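Local coordinates for protein oxidoreductase (Thermotoga maritima, PDB 1ZH8) that binds NADP and probably catalyses the NADP-dependent oxidation or reduction of an alcohol or sugar-like substrate, as a member of the GFO/IDH/MocA oxidoreductase family, at residues A[30-35]-A[177-182]. Numbering follows the deposited sequence.
Sequences ARELHL and NNKYVH. With NAP (NADP nicotinamide-adenine-dinucleotide phosphate), chain D.
Glu32 and Lys179 mark the closest backbone approach of the two segments, their CA atoms still 11.7 Å apart. Segment 30-35 is part of helix 28-39, with a wider pi-type turn at 30-34. Segment 177-182 belongs to the loop between strand 163-171 and helix 184-187. An Asx turn shapes this loop: Asn178 OD1 accepts from Tyr180 N at 2.8 Å. Side chains span the gap, with help from a water and the cofactor. Glu32 and Lys179 reach out from opposite directions and form a salt bridge. Lys179 NZ bonds to Glu32 OE1 at 2.8 Å, on its syn lone pair, and weakly to OE2. The Glu32 chain runs extended beyond CG (chi2 -176°), which carries the carboxylate out from the helix. Arg31 NH1 comes to Glu32 OE2 from the anti side, 25° out of the carboxylate plane, at 3.2 Å, so the carboxylate lies between two positive groups. With an alanine here instead of Glu32, Arg31 and Lys179 are likely to lose their shared counter-charge, and the lysine end would be freer to move. Water 1 donates to Glu32 OE1 and makes a weak 3.3 Å bond with Tyr180 OH. Beside this polar link, Leu33 CD1 touches Tyr180 OH at 3.9 Å. The same methyl packs against the nicotinamide, 3.6 Å from NAP C4N. The Tyr180 ring turns an edge to the pyrophosphate, with CE1 3.6 Å from NAP O2N. The contact thus joins the first helix of the NADP-binding Rossmann fold to a loop of the C-terminal domain, across the cofactor cleft of a GFO/IDH/MocA oxidoreductase.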
loop_
_atom_site.group_PDB
_atom_site.type_symbol
_atom_site.label_atom_id
_atom_site.label_comp_id
_atom_site.label_asym_id
_atom_site.label_seq_id
_atom_site.Cartn_x
_atom_site.Cartn_y
_atom_site.Cartn_z
ATOM N N ALA A 30 -4.200 3.280 33.318
ATOM C CA ALA A 30 -4.926 2.928 34.528
ATOM C C ALA A 30 -6.001 3.978 34.875
ATOM O O ALA A 30 -7.136 3.624 35.165
ATOM C CB ALA A 30 -3.966 2.724 35.689
ATOM N N ARG A 31 -5.636 5.257 34.837
ATOM C CA ARG A 31 -6.526 6.329 35.222
ATOM C C ARG A 31 -7.625 6.522 34.195
ATOM O O ARG A 31 -8.788 6.710 34.545
ATOM C CB ARG A 31 -5.759 7.655 35.326
ATOM C CG ARG A 31 -4.922 7.887 36.586
ATOM C CD ARG A 31 -4.526 9.372 36.698
ATOM N NE ARG A 31 -3.481 9.676 35.731
ATOM C CZ ARG A 31 -3.634 10.387 34.613
ATOM N NH1 ARG A 31 -4.804 10.941 34.291
ATOM N NH2 ARG A 31 -2.590 10.545 33.813
ATOM N N GLU A 32 -7.255 6.485 32.917
ATOM C CA GLU A 32 -8.088 7.100 31.896
ATOM C C GLU A 32 -8.867 6.066 31.106
ATOM O O GLU A 32 -9.934 6.368 30.556
ATOM C CB GLU A 32 -7.247 8.000 30.975
ATOM C CG GLU A 32 -6.877 9.351 31.622
ATOM C CD GLU A 32 -6.110 10.308 30.699
ATOM O OE1 GLU A 32 -6.035 10.048 29.473
ATOM O OE2 GLU A 32 -5.584 11.328 31.210
ATOM N N LEU A 33 -8.338 4.848 31.074
ATOM C CA LEU A 33 -8.880 3.802 30.228
ATOM C C LEU A 33 -9.430 2.656 31.093
ATOM O O LEU A 33 -10.564 2.225 30.901
ATOM C CB LEU A 33 -7.804 3.331 29.230
ATOM C CG LEU A 33 -7.235 4.405 28.277
ATOM C CD1 LEU A 33 -6.179 3.822 27.371
ATOM C CD2 LEU A 33 -8.334 5.066 27.414
ATOM N N HIS A 34 -8.647 2.203 32.079
ATOM C CA HIS A 34 -9.055 1.066 32.921
ATOM C C HIS A 34 -10.062 1.404 33.998
ATOM O O HIS A 34 -11.058 0.716 34.144
ATOM C CB HIS A 34 -7.841 0.326 33.492
ATOM C CG HIS A 34 -7.120 -0.498 32.472
ATOM N ND1 HIS A 34 -6.488 -1.684 32.779
ATOM C CD2 HIS A 34 -6.963 -0.323 31.136
ATOM C CE1 HIS A 34 -5.949 -2.187 31.683
ATOM N NE2 HIS A 34 -6.230 -1.384 30.671
ATOM N N LEU A 35 -9.814 2.467 34.745
ATOM C CA LEU A 35 -10.700 2.806 35.837
ATOM C C LEU A 35 -12.139 3.101 35.384
ATOM O O LEU A 35 -13.073 2.556 35.957
ATOM C CB LEU A 35 -10.145 3.955 36.663
ATOM C CG LEU A 35 -10.913 4.260 37.946
ATOM C CD1 LEU A 35 -10.772 3.118 38.960
ATOM C CD2 LEU A 35 -10.388 5.559 38.516
ATOM N N ASN A 177 2.073 18.050 22.113
ATOM C CA ASN A 177 1.002 18.119 23.111
ATOM C C ASN A 177 0.347 16.781 23.409
ATOM O O ASN A 177 -0.610 16.722 24.163
ATOM C CB ASN A 177 -0.091 19.096 22.685
ATOM C CG ASN A 177 0.417 20.498 22.518
ATOM O OD1 ASN A 177 0.915 21.116 23.460
ATOM N ND2 ASN A 177 0.282 21.021 21.308
ATOM N N ASN A 178 0.836 15.711 22.801
ATOM C CA ASN A 178 0.290 14.407 23.058
ATOM C C ASN A 178 0.932 13.839 24.313
ATOM O O ASN A 178 2.160 13.820 24.439
ATOM C CB ASN A 178 0.533 13.515 21.865
ATOM C CG ASN A 178 -0.071 12.148 22.030
ATOM O OD1 ASN A 178 0.202 11.428 23.002
ATOM N ND2 ASN A 178 -0.889 11.766 21.071
ATOM N N LYS A 179 0.102 13.384 25.242
ATOM C CA LYS A 179 0.581 12.909 26.544
ATOM C C LYS A 179 1.451 11.627 26.476
ATOM O O LYS A 179 2.374 11.465 27.276
ATOM C CB LYS A 179 -0.596 12.712 27.507
ATOM C CG LYS A 179 -1.531 11.564 27.076
ATOM C CD LYS A 179 -2.716 11.397 27.996
ATOM C CE LYS A 179 -3.945 12.098 27.469
ATOM N NZ LYS A 179 -4.806 12.445 28.622
ATOM N N TYR A 180 1.178 10.731 25.529
ATOM C CA TYR A 180 1.921 9.470 25.456
ATOM C C TYR A 180 3.362 9.708 25.049
ATOM O O TYR A 180 4.260 8.965 25.440
ATOM C CB TYR A 180 1.279 8.498 24.475
ATOM C CG TYR A 180 -0.081 8.010 24.876
ATOM C CD1 TYR A 180 -0.260 7.260 26.039
ATOM C CD2 TYR A 180 -1.198 8.275 24.073
ATOM C CE1 TYR A 180 -1.533 6.796 26.405
ATOM C CE2 TYR A 180 -2.470 7.824 24.430
ATOM C CZ TYR A 180 -2.633 7.087 25.593
ATOM O OH TYR A 180 -3.887 6.635 25.934
ATOM N N VAL A 181 3.565 10.763 24.275
ATOM C CA VAL A 181 4.879 11.141 23.781
ATOM C C VAL A 181 5.882 11.444 24.915
ATOM O O VAL A 181 7.095 11.262 24.753
ATOM C CB VAL A 181 4.730 12.323 22.795
ATOM C CG1 VAL A 181 6.004 13.117 22.644
ATOM C CG2 VAL A 181 4.208 11.815 21.451
ATOM N N HIS A 182 5.381 11.873 26.069
ATOM C CA HIS A 182 6.261 12.336 27.144
ATOM C C HIS A 182 6.644 11.312 28.221
ATOM O O HIS A 182 7.425 11.625 29.122
ATOM C CB HIS A 182 5.708 13.626 27.747
ATOM C CG HIS A 182 5.691 14.757 26.774
ATOM N ND1 HIS A 182 6.846 15.347 26.306
ATOM C CD2 HIS A 182 4.670 15.369 26.130
ATOM C CE1 HIS A 182 6.534 16.298 25.443
ATOM N NE2 HIS A 182 5.219 16.335 25.322
HETATM P PA NAP D . 2.463 5.428 31.728
HETATM O O1A NAP D . 1.569 6.608 31.865
HETATM O O2A NAP D . 3.895 5.769 31.747
HETATM O O5B NAP D . 2.057 4.360 32.853
HETATM C C5B NAP D . 3.028 3.498 33.400
HETATM C C4B NAP D . 2.838 3.478 34.904
HETATM O O4B NAP D . 3.638 2.458 35.487
HETATM C C3B NAP D . 3.272 4.788 35.552
HETATM O O3B NAP D . 2.377 4.990 36.606
HETATM C C2B NAP D . 4.653 4.425 36.070
HETATM O O2B NAP D . 5.352 5.183 37.051
HETATM C C1B NAP D . 4.388 3.017 36.555
HETATM N N9A NAP D . 5.636 2.288 36.765
HETATM C C8A NAP D . 6.823 2.420 36.078
HETATM N N7A NAP D . 7.706 1.537 36.594
HETATM C C5A NAP D . 7.096 0.855 37.600
HETATM C C6A NAP D . 7.520 -0.146 38.464
HETATM N N6A NAP D . 8.759 -0.606 38.410
HETATM N N1A NAP D . 6.653 -0.669 39.387
HETATM C C2A NAP D . 5.370 -0.185 39.467
HETATM N N3A NAP D . 4.946 0.810 38.623
HETATM C C4A NAP D . 5.794 1.316 37.707
HETATM O O3 NAP D . 2.147 4.704 30.339
HETATM P PN NAP D . 0.693 4.170 29.907
HETATM O O1N NAP D . -0.311 4.138 31.018
HETATM O O2N NAP D . 0.490 4.901 28.664
HETATM O O5D NAP D . 0.943 2.631 29.501
HETATM C C5D NAP D . 1.003 1.562 30.428
HETATM C C4D NAP D . 0.606 0.271 29.717
HETATM O O4D NAP D . -0.689 0.440 29.152
HETATM C C3D NAP D . 1.555 -0.036 28.555
HETATM O O3D NAP D . 1.841 -1.414 28.492
HETATM C C2D NAP D . 0.799 0.375 27.315
HETATM O O2D NAP D . 1.150 -0.392 26.182
HETATM C C1D NAP D . -0.643 0.170 27.755
HETATM N N1N NAP D . -1.544 1.044 27.008
HETATM C C2N NAP D . -2.545 0.466 26.283
HETATM C C3N NAP D . -3.432 1.250 25.539
HETATM C C7N NAP D . -4.666 0.636 24.924
HETATM O O7N NAP D . -5.483 1.495 24.166
HETATM N N7N NAP D . -4.973 -0.664 25.099
HETATM C C4N NAP D . -3.286 2.644 25.553
HETATM C C5N NAP D . -2.265 3.231 26.311
HETATM C C6N NAP D . -1.393 2.416 27.038
HETATM P P2B NAP D . 4.877 6.294 38.115
HETATM O O1X NAP D . 4.359 5.658 39.388
HETATM O O2X NAP D . 3.781 7.165 37.546
HETATM O O3X NAP D . 6.131 7.095 38.391
HETATM O O HOH W 1 -6.363 8.254 27.410
#